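Local coordinates for protein 11S globulin subunit beta (Cucurbita maxima, PDB 2E9Q) that serves as a seed storage protein, a reserve of nutrients in the pumpkin seed, built as a hexamer whose subunits each carry two cupin domains, at residues A[347-352]-A[392-397]; A[88-93]-A[154-159]; A[33-38]-A[49-54]; A[286-291]-A[307-312]. One frame throughout, in Å; residues are numbered along the deposited sequence. Where two conformers were deposited one is given.

Contact 1: A[347-352]-A[392-397]; sequences MYATRG and RGFEWI
The methyl CE of Met347 sits over the five-membered ring of Trp396, 3.3 Å from NE1, in a CH-pi contact 12° off the ring normal. A bend at chi3 (-68°) swings CE there. SD of Met347 lies over the same indole and also meets the edge of Phe394, 3.7 Å from CE1, so one sulfur makes two Met-aromatic contacts. CB of Ala349 fills in beside the phenyl ring, 3.6 Å from CE2 of Phe394. On the other face, Arg351 runs alongside Glu395 and, in the conformer given, pairs with it as a salt bridge, guanidinium and carboxylate planes 87° apart; the modelled separation is too short to trust. NH1 of Arg351 also donates to O of Arg392 at 3.2 Å, nearly in the guanidinium plane. Behind them, antiparallel strands 345-350 and 393-400 of the C-terminal cupin barrel carry a classic bulge: Thr350 N, at 2.7 Å, and Arg351 N, at 3.2 Å, both grip O of Glu395. Further out, Arg326 bonds OG1 of Thr350, and Lys387, which probably takes part in a magnesium site, touches Met347 and Trp396. The pairing thus turns an apolar, sulfur-aromatic side one way and a charged pair the other.

Contact 2: A[88-93]-A[154-159]; sequences FVAQGF and DLVLIV
Gln91 reaches past Val156 toward Asp154, and its atoms meet the other strand one after another. Its CB packs 4.1 Å from CB of Val156, with CG2 of that valine equally near. CG, set anti to the backbone N (chi1 178°), comes within 3.7 Å of O of Asp154, and the extended chain carries CD past the same carbonyl. At the tip, NE2 donates to O of Asp154 at 2.9 Å, a bent bond with an angle of 144° at the hydrogen; the carbonyl oxygen lies somewhat out of the amide plane. This adds a side-chain bond just beyond the last backbone one, from Val156 N to O of Gln91. The backbone ladder joins strands 85-91 and 155-162, antiparallel neighbours in the large sheet of the N-terminal cupin barrel, and it is interrupted by a classic bulge: Ala90 N, at 2.8 Å, and Gln91 N, more weakly, both point to O of Val156. Before the bulge, Phe88 and Ile158 exchange a pair of backbone bonds. The opposite face of the sheet is aliphatic. CG2 of Val89 lies 3.8 Å from CD2 of Leu157, the two side chains running alongside each other, while CG1 of Val89 faces CD2 of Leu155 at 4.1 Å. Phe131 of strand 129-132 covers Val89 and Leu155 there, and Ile70 lies against Leu157.

Contact 3: A[33-38]-A[49-54]; sequences RAQDPV and EVWDQD
Pro37 lays its ring over one face of the Trp51 indole, with CG 3.4 Å from CZ2 and only 13° off the normal of the six-membered ring, a CH-pi contact displaced toward the rim. At the indole edge NE1 donates to O of Gln35 at 2.9 Å. That oxygen lies in the ring plane, yet the N-H comes from well above the carbonyl plane. An alanine in place of Trp51 would probably leave O of Gln35 without this donor and open a gap beside CG of Pro37. The segment 33-38 leads into strand 39-43, which pairs with 46-50 as a hairpin at the border of the large sheet of the N-terminal cupin; the bond from Val38 N to O of Val50, 2.8 Å, lies at the entrance to that hairpin. CB of Pro37 also touches CB of Glu49 at 3.8 Å, while the Glu49 carboxylate is held by salt bridges to Arg67 and Arg40. Beside the indole, on the side of its plane where Pro37 lies, a water accepts from N of Asp52 at 2.6 Å and donates to O of Asp36 at 2.9 Å, with a weaker bond to OE1 of Gln35.

Contact 4: A[286-291]-A[307-312]; sequences LKQNIG and STANYH
Gln288 and Ile290 close on Ala309 from two directions, the tight part of the contact. CG2 of Ile290 packs against CB of Ala309 at 3.7 Å, and OE1 of Gln288 approaches the same methyl at 3.5 Å. With CG anti to the backbone N (chi1 178°), the extended glutamine chain carries its amide across to the other segment, where NE2 donates to O of Thr308 at 3.1 Å. The bond is bent, 137° at the hydrogen, and the oxygen lies out of the amide plane. OE1 of Gln288 is also hydrogen-bonded to OG1 of Thr313. An alanine in place of Gln288 would probably leave O of Thr308 without this donor, cost OG1 of Thr313 one of its partners and open a gap beside CB of Ala309. Beyond this the contact is loose: CB of Ser307 touches O of Ile290 at 3.5 Å, Thr308 turns its side chain away, and the chain diverges from Asn310 to the exposed His312. The strands do not pair here; 287-289, outermost in the N-terminal sheet, bonds to 135-139, and 304-309, next to the edge of the C-terminal one, to 323-329. The polar link between them therefore depends on one bent amide bond staying in place.

Contacts 1 and 2 are both bulged antiparallel pairings in corresponding sheets of the two cupin domains, but contact 1 mixes sulfur, aromatic and charged groups where contact 2 is mainly aliphatic. Contacts 1, 3 and 4 are largely buried, contact 2 only partly; the salt bridge of contact 1 lies at its exposed margin. Contacts 1 and 2 meet between domains: Tyr348 CZ lies 3.4 Å from Ile158 CD1, and Ile397 packs on Phe88. Contact 3 flanks the same N-terminal sheet as contact 2 and relies on an indole and a water; Trp51 touches Tyr348 of contact 1. Contact 4 itself spans the two domains with one amide, and its Ile290 reaches both Ile397 and Phe88.

Contact 1: A[347-352]-A[392-397]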
# COMPACT_ATOMS: atom_id res chain seq x y z
N MET A 347 -10.45 -14.29 -15.12
CA MET A 347 -10.73 -15.60 -15.70
C MET A 347 -10.29 -15.85 -17.14
O MET A 347 -10.69 -15.14 -18.06
CB MET A 347 -12.22 -15.90 -15.60
CG MET A 347 -12.63 -17.16 -16.32
SD MET A 347 -14.36 -17.55 -16.15
CE MET A 347 -14.42 -17.92 -14.50
N TYR A 348 -9.47 -16.88 -17.33
CA TYR A 348 -9.02 -17.29 -18.65
C TYR A 348 -9.69 -18.65 -18.92
O TYR A 348 -9.49 -19.61 -18.17
CB TYR A 348 -7.51 -17.46 -18.70
CG TYR A 348 -7.04 -18.05 -20.00
CD1 TYR A 348 -6.78 -17.25 -21.11
CD2 TYR A 348 -6.90 -19.44 -20.14
CE1 TYR A 348 -6.40 -17.81 -22.33
CE2 TYR A 348 -6.53 -20.00 -21.36
CZ TYR A 348 -6.28 -19.19 -22.45
OH TYR A 348 -5.90 -19.76 -23.65
N ALA A 349 -10.48 -18.73 -19.99
CA ALA A 349 -11.17 -19.97 -20.33
C ALA A 349 -10.21 -20.96 -21.00
O ALA A 349 -9.63 -20.66 -22.04
CB ALA A 349 -12.34 -19.66 -21.25
N THR A 350 -10.04 -22.13 -20.40
CA THR A 350 -9.13 -23.13 -20.97
C THR A 350 -9.84 -24.10 -21.90
O THR A 350 -9.21 -24.75 -22.71
CB THR A 350 -8.43 -23.96 -19.87
OG1 THR A 350 -9.41 -24.53 -19.00
CG2 THR A 350 -7.50 -23.07 -19.05
N ARG A 351 -11.16 -24.19 -21.79
CA ARG A 351 -11.91 -25.08 -22.67
C ARG A 351 -13.40 -24.82 -22.61
O ARG A 351 -13.93 -24.37 -21.61
CB ARG A 351 -11.66 -26.54 -22.28
CG ARG A 351 -11.00 -27.37 -23.37
CD ARG A 351 -11.30 -28.83 -23.12
NE ARG A 351 -12.74 -28.98 -22.94
CZ ARG A 351 -13.30 -29.63 -21.93
NH1 ARG A 351 -14.63 -29.71 -21.85
NH2 ARG A 351 -12.55 -30.20 -21.01
N GLY A 352 -14.10 -25.12 -23.71
CA GLY A 352 -15.53 -24.93 -23.73
C GLY A 352 -15.98 -23.49 -23.84
O GLY A 352 -15.25 -22.62 -24.33
N ARG A 392 -20.72 -28.12 -24.31
CA ARG A 392 -19.37 -28.65 -24.31
C ARG A 392 -18.72 -28.46 -22.94
O ARG A 392 -17.54 -28.72 -22.77
CB ARG A 392 -18.53 -27.92 -25.37
CG ARG A 392 -19.34 -27.43 -26.57
CD ARG A 392 -18.44 -26.88 -27.69
NE ARG A 392 -17.50 -25.86 -27.23
CZ ARG A 392 -16.80 -25.08 -28.05
NH1 ARG A 392 -16.93 -25.20 -29.37
NH2 ARG A 392 -15.95 -24.18 -27.56
N GLY A 393 -19.50 -28.01 -21.97
CA GLY A 393 -18.95 -27.77 -20.65
C GLY A 393 -18.08 -26.52 -20.71
O GLY A 393 -17.83 -25.99 -21.79
N PHE A 394 -17.60 -26.06 -19.55
CA PHE A 394 -16.75 -24.87 -19.47
C PHE A 394 -15.67 -25.10 -18.42
O PHE A 394 -15.95 -25.58 -17.32
CB PHE A 394 -17.60 -23.66 -19.11
CG PHE A 394 -16.85 -22.36 -19.08
CD1 PHE A 394 -16.71 -21.65 -17.89
CD2 PHE A 394 -16.32 -21.82 -20.24
CE1 PHE A 394 -16.07 -20.41 -17.86
CE2 PHE A 394 -15.67 -20.59 -20.23
CZ PHE A 394 -15.55 -19.88 -19.04
N GLU A 395 -14.44 -24.73 -18.77
CA GLU A 395 -13.28 -24.93 -17.92
C GLU A 395 -12.36 -23.70 -17.92
O GLU A 395 -12.13 -23.09 -18.97
CB GLU A 395 -12.51 -26.18 -18.37
CG GLU A 395 -13.15 -27.46 -17.85
CD GLU A 395 -12.69 -28.71 -18.58
OE1 GLU A 395 -11.46 -28.90 -18.74
OE2 GLU A 395 -13.56 -29.50 -18.99
N TRP A 396 -11.82 -23.36 -16.75
CA TRP A 396 -10.99 -22.16 -16.67
C TRP A 396 -10.00 -22.09 -15.51
O TRP A 396 -10.02 -22.90 -14.58
CB TRP A 396 -11.89 -20.94 -16.55
CG TRP A 396 -12.49 -20.81 -15.19
CD1 TRP A 396 -11.99 -20.09 -14.14
CD2 TRP A 396 -13.64 -21.51 -14.69
NE1 TRP A 396 -12.76 -20.29 -13.02
CE2 TRP A 396 -13.78 -21.16 -13.33
CE3 TRP A 396 -14.57 -22.39 -15.26
CZ2 TRP A 396 -14.80 -21.66 -12.52
CZ3 TRP A 396 -15.59 -22.90 -14.46
CH2 TRP A 396 -15.70 -22.53 -13.10
N ILE A 397 -9.16 -21.06 -15.58
CA ILE A 397 -8.21 -20.74 -14.54
C ILE A 397 -8.46 -19.26 -14.23
O ILE A 397 -8.38 -18.40 -15.13
CB ILE A 397 -6.74 -20.95 -14.99
CG1 ILE A 397 -5.81 -20.63 -13.83
CG2 ILE A 397 -6.41 -20.09 -16.17
CD1 ILE A 397 -6.04 -21.50 -12.62

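Contact 2: A[88-93]-A[154-159]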
# COMPACT_ATOMS: atom_id res chain seq x y z
N PHE A 88 -0.06 -20.47 -15.43
CA PHE A 88 -0.79 -21.72 -15.46
C PHE A 88 -0.36 -22.50 -16.69
O PHE A 88 -0.39 -21.97 -17.80
CB PHE A 88 -2.29 -21.48 -15.51
CG PHE A 88 -3.10 -22.74 -15.55
CD1 PHE A 88 -3.20 -23.55 -14.43
CD2 PHE A 88 -3.76 -23.11 -16.72
CE1 PHE A 88 -3.96 -24.72 -14.46
CE2 PHE A 88 -4.52 -24.28 -16.76
CZ PHE A 88 -4.62 -25.09 -15.62
N VAL A 89 0.05 -23.75 -16.48
CA VAL A 89 0.48 -24.63 -17.57
C VAL A 89 -0.78 -25.28 -18.13
O VAL A 89 -1.29 -26.25 -17.58
CB VAL A 89 1.46 -25.72 -17.04
CG1 VAL A 89 1.84 -26.68 -18.16
CG2 VAL A 89 2.70 -25.06 -16.47
N ALA A 90 -1.27 -24.73 -19.23
CA ALA A 90 -2.50 -25.22 -19.84
C ALA A 90 -2.30 -26.50 -20.64
O ALA A 90 -3.22 -27.30 -20.78
CB ALA A 90 -3.10 -24.13 -20.74
N GLN A 91 -1.09 -26.69 -21.16
CA GLN A 91 -0.79 -27.88 -21.95
C GLN A 91 0.71 -28.15 -22.06
O GLN A 91 1.52 -27.23 -22.19
CB GLN A 91 -1.38 -27.74 -23.36
CG GLN A 91 -1.07 -28.91 -24.29
CD GLN A 91 -1.45 -28.64 -25.75
OE1 GLN A 91 -2.63 -28.52 -26.10
NE2 GLN A 91 -0.45 -28.54 -26.61
N GLY A 92 1.08 -29.43 -21.99
CA GLY A 92 2.47 -29.82 -22.11
C GLY A 92 3.22 -29.92 -20.80
O GLY A 92 2.62 -29.81 -19.73
N PHE A 93 4.52 -30.16 -20.89
CA PHE A 93 5.35 -30.25 -19.70
C PHE A 93 6.80 -29.96 -20.01
O PHE A 93 7.25 -30.13 -21.14
CB PHE A 93 5.21 -31.61 -19.00
CG PHE A 93 5.49 -32.80 -19.88
CD1 PHE A 93 4.50 -33.32 -20.71
CD2 PHE A 93 6.73 -33.43 -19.83
CE1 PHE A 93 4.74 -34.45 -21.49
CE2 PHE A 93 6.98 -34.58 -20.61
CZ PHE A 93 5.98 -35.09 -21.43
N ASP A 154 2.83 -28.93 -27.94
CA ASP A 154 3.29 -27.56 -27.73
C ASP A 154 3.07 -27.23 -26.26
O ASP A 154 2.10 -27.66 -25.65
CB ASP A 154 2.48 -26.56 -28.57
CG ASP A 154 2.74 -26.69 -30.06
OD1 ASP A 154 3.91 -26.56 -30.49
OD2 ASP A 154 1.76 -26.90 -30.80
N LEU A 155 3.97 -26.45 -25.69
CA LEU A 155 3.85 -26.05 -24.29
C LEU A 155 3.05 -24.74 -24.25
O LEU A 155 3.54 -23.73 -24.74
CB LEU A 155 5.24 -25.82 -23.70
CG LEU A 155 5.50 -26.13 -22.23
CD1 LEU A 155 6.69 -25.31 -21.78
CD2 LEU A 155 4.27 -25.83 -21.38
N VAL A 156 1.84 -24.77 -23.70
CA VAL A 156 1.01 -23.56 -23.61
C VAL A 156 0.93 -23.01 -22.18
O VAL A 156 0.42 -23.67 -21.26
CB VAL A 156 -0.44 -23.84 -24.12
CG1 VAL A 156 -1.27 -22.56 -24.11
CG2 VAL A 156 -0.40 -24.42 -25.54
N LEU A 157 1.44 -21.79 -22.01
CA LEU A 157 1.49 -21.11 -20.71
C LEU A 157 0.67 -19.83 -20.59
O LEU A 157 0.85 -18.88 -21.36
CB LEU A 157 2.93 -20.78 -20.38
CG LEU A 157 3.88 -21.95 -20.63
CD1 LEU A 157 5.32 -21.47 -20.63
CD2 LEU A 157 3.63 -23.00 -19.57
N ILE A 158 -0.21 -19.80 -19.59
CA ILE A 158 -1.04 -18.63 -19.33
C ILE A 158 -0.38 -17.81 -18.23
O ILE A 158 -0.42 -18.17 -17.05
CB ILE A 158 -2.45 -19.06 -18.89
CG1 ILE A 158 -3.01 -20.09 -19.87
CG2 ILE A 158 -3.34 -17.83 -18.81
CD1 ILE A 158 -3.06 -19.62 -21.33
N VAL A 159 0.24 -16.70 -18.62
CA VAL A 159 0.94 -15.81 -17.71
C VAL A 159 0.15 -14.61 -17.21
O VAL A 159 -0.20 -13.72 -17.99
CB VAL A 159 2.21 -15.26 -18.37
CG1 VAL A 159 2.99 -14.40 -17.38
CG2 VAL A 159 3.05 -16.41 -18.92

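Contact 3: A[33-38]-A[49-54]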
# COMPACT_ATOMS: atom_id res chain seq x y z
N ARG A 33 -15.61 -6.83 -21.18
CA ARG A 33 -15.57 -7.56 -22.44
C ARG A 33 -14.82 -8.88 -22.33
O ARG A 33 -13.86 -9.00 -21.56
CB ARG A 33 -14.92 -6.69 -23.52
CG ARG A 33 -15.60 -5.32 -23.66
CD ARG A 33 -14.93 -4.43 -24.71
NE ARG A 33 -13.52 -4.17 -24.42
CZ ARG A 33 -12.74 -3.38 -25.16
NH1 ARG A 33 -11.46 -3.20 -24.83
NH2 ARG A 33 -13.24 -2.77 -26.23
N ALA A 34 -15.28 -9.88 -23.07
CA ALA A 34 -14.59 -11.16 -23.12
C ALA A 34 -13.46 -10.84 -24.09
O ALA A 34 -13.71 -10.69 -25.28
CB ALA A 34 -15.50 -12.23 -23.69
N GLN A 35 -12.24 -10.70 -23.59
CA GLN A 35 -11.10 -10.33 -24.41
C GLN A 35 -10.22 -11.42 -25.00
O GLN A 35 -9.94 -12.44 -24.37
CB GLN A 35 -10.17 -9.41 -23.62
CG GLN A 35 -10.83 -8.28 -22.87
CD GLN A 35 -9.86 -7.63 -21.89
OE1 GLN A 35 -8.79 -7.16 -22.29
NE2 GLN A 35 -10.23 -7.62 -20.61
N ASP A 36 -9.74 -11.17 -26.22
CA ASP A 36 -8.84 -12.06 -26.91
C ASP A 36 -7.52 -11.32 -26.96
O ASP A 36 -7.48 -10.10 -26.78
CB ASP A 36 -9.33 -12.35 -28.33
CG ASP A 36 -10.28 -13.53 -28.39
OD1 ASP A 36 -11.50 -13.32 -28.56
OD2 ASP A 36 -9.82 -14.68 -28.24
N PRO A 37 -6.40 -12.04 -27.20
CA PRO A 37 -5.12 -11.34 -27.27
C PRO A 37 -5.23 -10.30 -28.36
O PRO A 37 -6.02 -10.46 -29.29
CB PRO A 37 -4.13 -12.45 -27.64
CG PRO A 37 -4.77 -13.68 -27.10
CD PRO A 37 -6.23 -13.48 -27.45
N VAL A 38 -4.45 -9.23 -28.27
CA VAL A 38 -4.52 -8.19 -29.29
C VAL A 38 -3.19 -8.02 -30.01
O VAL A 38 -3.12 -7.36 -31.04
CB VAL A 38 -4.91 -6.82 -28.68
CG1 VAL A 38 -6.28 -6.91 -28.03
CG2 VAL A 38 -3.86 -6.37 -27.67
N GLU A 49 1.54 -14.22 -27.28
CA GLU A 49 0.36 -13.42 -27.47
C GLU A 49 0.13 -12.57 -26.21
O GLU A 49 0.33 -13.06 -25.08
CB GLU A 49 -0.84 -14.33 -27.73
CG GLU A 49 -0.75 -15.12 -29.04
CD GLU A 49 -1.91 -16.07 -29.22
OE1 GLU A 49 -1.88 -17.17 -28.61
OE2 GLU A 49 -2.85 -15.72 -29.95
N VAL A 50 -0.26 -11.31 -26.41
CA VAL A 50 -0.49 -10.39 -25.29
C VAL A 50 -1.86 -9.73 -25.34
O VAL A 50 -2.31 -9.30 -26.41
CB VAL A 50 0.58 -9.30 -25.27
CG1 VAL A 50 0.41 -8.43 -24.05
CG2 VAL A 50 1.97 -9.93 -25.28
N TRP A 51 -2.53 -9.67 -24.20
CA TRP A 51 -3.84 -9.04 -24.14
C TRP A 51 -3.66 -7.52 -24.03
O TRP A 51 -2.54 -7.04 -23.83
CB TRP A 51 -4.67 -9.58 -22.97
CG TRP A 51 -5.44 -10.83 -23.29
CD1 TRP A 51 -6.80 -10.93 -23.45
CD2 TRP A 51 -4.92 -12.15 -23.47
NE1 TRP A 51 -7.15 -12.24 -23.70
CE2 TRP A 51 -6.02 -13.01 -23.72
CE3 TRP A 51 -3.62 -12.69 -23.44
CZ2 TRP A 51 -5.86 -14.39 -23.93
CZ3 TRP A 51 -3.47 -14.07 -23.66
CH2 TRP A 51 -4.58 -14.90 -23.90
N ASP A 52 -4.75 -6.78 -24.16
CA ASP A 52 -4.67 -5.32 -24.12
C ASP A 52 -4.58 -4.74 -22.72
O ASP A 52 -5.58 -4.64 -22.03
CB ASP A 52 -5.87 -4.71 -24.85
CG ASP A 52 -5.79 -3.19 -24.93
OD1 ASP A 52 -4.68 -2.63 -24.91
OD2 ASP A 52 -6.86 -2.55 -25.03
N GLN A 53 -3.37 -4.37 -22.33
CA GLN A 53 -3.13 -3.80 -21.01
C GLN A 53 -4.02 -2.57 -20.76
O GLN A 53 -4.48 -2.36 -19.64
CB GLN A 53 -1.66 -3.40 -20.86
CG GLN A 53 -1.05 -2.90 -22.16
CD GLN A 53 -0.67 -4.04 -23.10
OE1 GLN A 53 0.39 -4.65 -22.96
NE2 GLN A 53 -1.54 -4.34 -24.06
N ASP A 54 -4.27 -1.78 -21.80
CA ASP A 54 -5.12 -0.60 -21.65
C ASP A 54 -6.62 -0.89 -21.66
O ASP A 54 -7.44 0.03 -21.63
CB ASP A 54 -4.76 0.45 -22.71
CG ASP A 54 -3.30 0.84 -22.68
OD1 ASP A 54 -2.79 1.19 -21.59
OD2 ASP A 54 -2.65 0.81 -23.75
O HOH W 1 -7.00 -7.84 -25.03

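Contact 4: A[286-291]-A[307-312]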
# COMPACT_ATOMS: atom_id res chain seq x y z
N LEU A 286 7.48 -23.47 -5.24
CA LEU A 286 7.20 -22.39 -6.18
C LEU A 286 6.14 -22.82 -7.18
O LEU A 286 6.01 -22.22 -8.25
CB LEU A 286 8.47 -21.98 -6.91
CG LEU A 286 9.62 -21.55 -5.99
CD1 LEU A 286 10.74 -20.92 -6.80
CD2 LEU A 286 9.09 -20.57 -4.96
N LYS A 287 5.40 -23.86 -6.83
CA LYS A 287 4.35 -24.34 -7.69
C LYS A 287 3.41 -25.24 -6.92
O LYS A 287 3.73 -25.70 -5.83
CB LYS A 287 4.91 -25.11 -8.89
CG LYS A 287 5.47 -26.50 -8.61
CD LYS A 287 5.68 -27.24 -9.93
CE LYS A 287 6.34 -28.61 -9.76
NZ LYS A 287 7.83 -28.51 -9.64
N GLN A 288 2.23 -25.45 -7.51
CA GLN A 288 1.18 -26.29 -6.97
C GLN A 288 0.32 -26.71 -8.16
O GLN A 288 -0.08 -25.88 -8.97
CB GLN A 288 0.32 -25.52 -5.97
CG GLN A 288 -0.85 -26.35 -5.40
CD GLN A 288 -1.80 -25.54 -4.53
OE1 GLN A 288 -1.40 -24.57 -3.89
NE2 GLN A 288 -3.06 -25.96 -4.48
N ASN A 289 0.04 -28.00 -8.28
CA ASN A 289 -0.78 -28.47 -9.38
C ASN A 289 -2.23 -28.40 -8.94
O ASN A 289 -2.60 -28.98 -7.91
CB ASN A 289 -0.44 -29.90 -9.76
CG ASN A 289 -1.03 -30.30 -11.09
OD1 ASN A 289 -0.37 -30.25 -12.13
ND2 ASN A 289 -2.30 -30.68 -11.07
N ILE A 290 -3.04 -27.67 -9.69
CA ILE A 290 -4.45 -27.53 -9.36
C ILE A 290 -5.29 -28.15 -10.48
O ILE A 290 -6.46 -27.83 -10.64
CB ILE A 290 -4.83 -26.05 -9.15
CG1 ILE A 290 -4.32 -25.18 -10.29
CG2 ILE A 290 -4.25 -25.56 -7.83
CD1 ILE A 290 -4.58 -23.71 -10.09
N GLY A 291 -4.65 -29.04 -11.22
CA GLY A 291 -5.29 -29.74 -12.31
C GLY A 291 -6.11 -30.93 -11.85
O GLY A 291 -6.43 -31.08 -10.67
N SER A 307 -10.60 -25.97 -7.87
CA SER A 307 -9.41 -26.25 -7.07
C SER A 307 -8.69 -24.95 -6.76
O SER A 307 -8.40 -24.16 -7.67
CB SER A 307 -8.49 -27.19 -7.81
OG SER A 307 -9.18 -28.38 -8.12
N THR A 308 -8.39 -24.74 -5.48
CA THR A 308 -7.75 -23.51 -5.04
C THR A 308 -6.27 -23.60 -4.69
O THR A 308 -5.79 -24.60 -4.15
CB THR A 308 -8.46 -22.93 -3.81
OG1 THR A 308 -9.87 -22.86 -4.06
CG2 THR A 308 -7.92 -21.55 -3.48
N ALA A 309 -5.56 -22.52 -5.00
CA ALA A 309 -4.16 -22.39 -4.69
C ALA A 309 -4.02 -21.02 -4.04
O ALA A 309 -4.06 -20.00 -4.73
CB ALA A 309 -3.33 -22.47 -5.95
N ASN A 310 -3.92 -21.00 -2.71
CA ASN A 310 -3.76 -19.74 -2.00
C ASN A 310 -2.58 -19.90 -1.04
O ASN A 310 -1.91 -20.93 -1.06
CB ASN A 310 -5.04 -19.36 -1.23
CG ASN A 310 -5.55 -20.48 -0.33
OD1 ASN A 310 -4.77 -21.27 0.21
ND2 ASN A 310 -6.87 -20.55 -0.15
N TYR A 311 -2.32 -18.89 -0.22
CA TYR A 311 -1.18 -18.97 0.67
C TYR A 311 -1.31 -20.10 1.69
O TYR A 311 -0.32 -20.53 2.24
CB TYR A 311 -0.94 -17.63 1.35
CG TYR A 311 -1.82 -17.37 2.54
CD1 TYR A 311 -1.39 -17.68 3.83
CD2 TYR A 311 -3.10 -16.83 2.38
CE1 TYR A 311 -2.20 -17.46 4.93
CE2 TYR A 311 -3.92 -16.61 3.47
CZ TYR A 311 -3.47 -16.92 4.74
OH TYR A 311 -4.27 -16.68 5.83
N HIS A 312 -2.53 -20.58 1.94
CA HIS A 312 -2.72 -21.69 2.88
C HIS A 312 -2.17 -22.98 2.29
O HIS A 312 -1.71 -23.86 3.02
CB HIS A 312 -4.20 -21.92 3.20
CG HIS A 312 -4.80 -20.90 4.11
ND1 HIS A 312 -4.24 -20.55 5.32
CD2 HIS A 312 -5.92 -20.14 3.99
CE1 HIS A 312 -4.97 -19.62 5.90
NE2 HIS A 312 -6.00 -19.36 5.12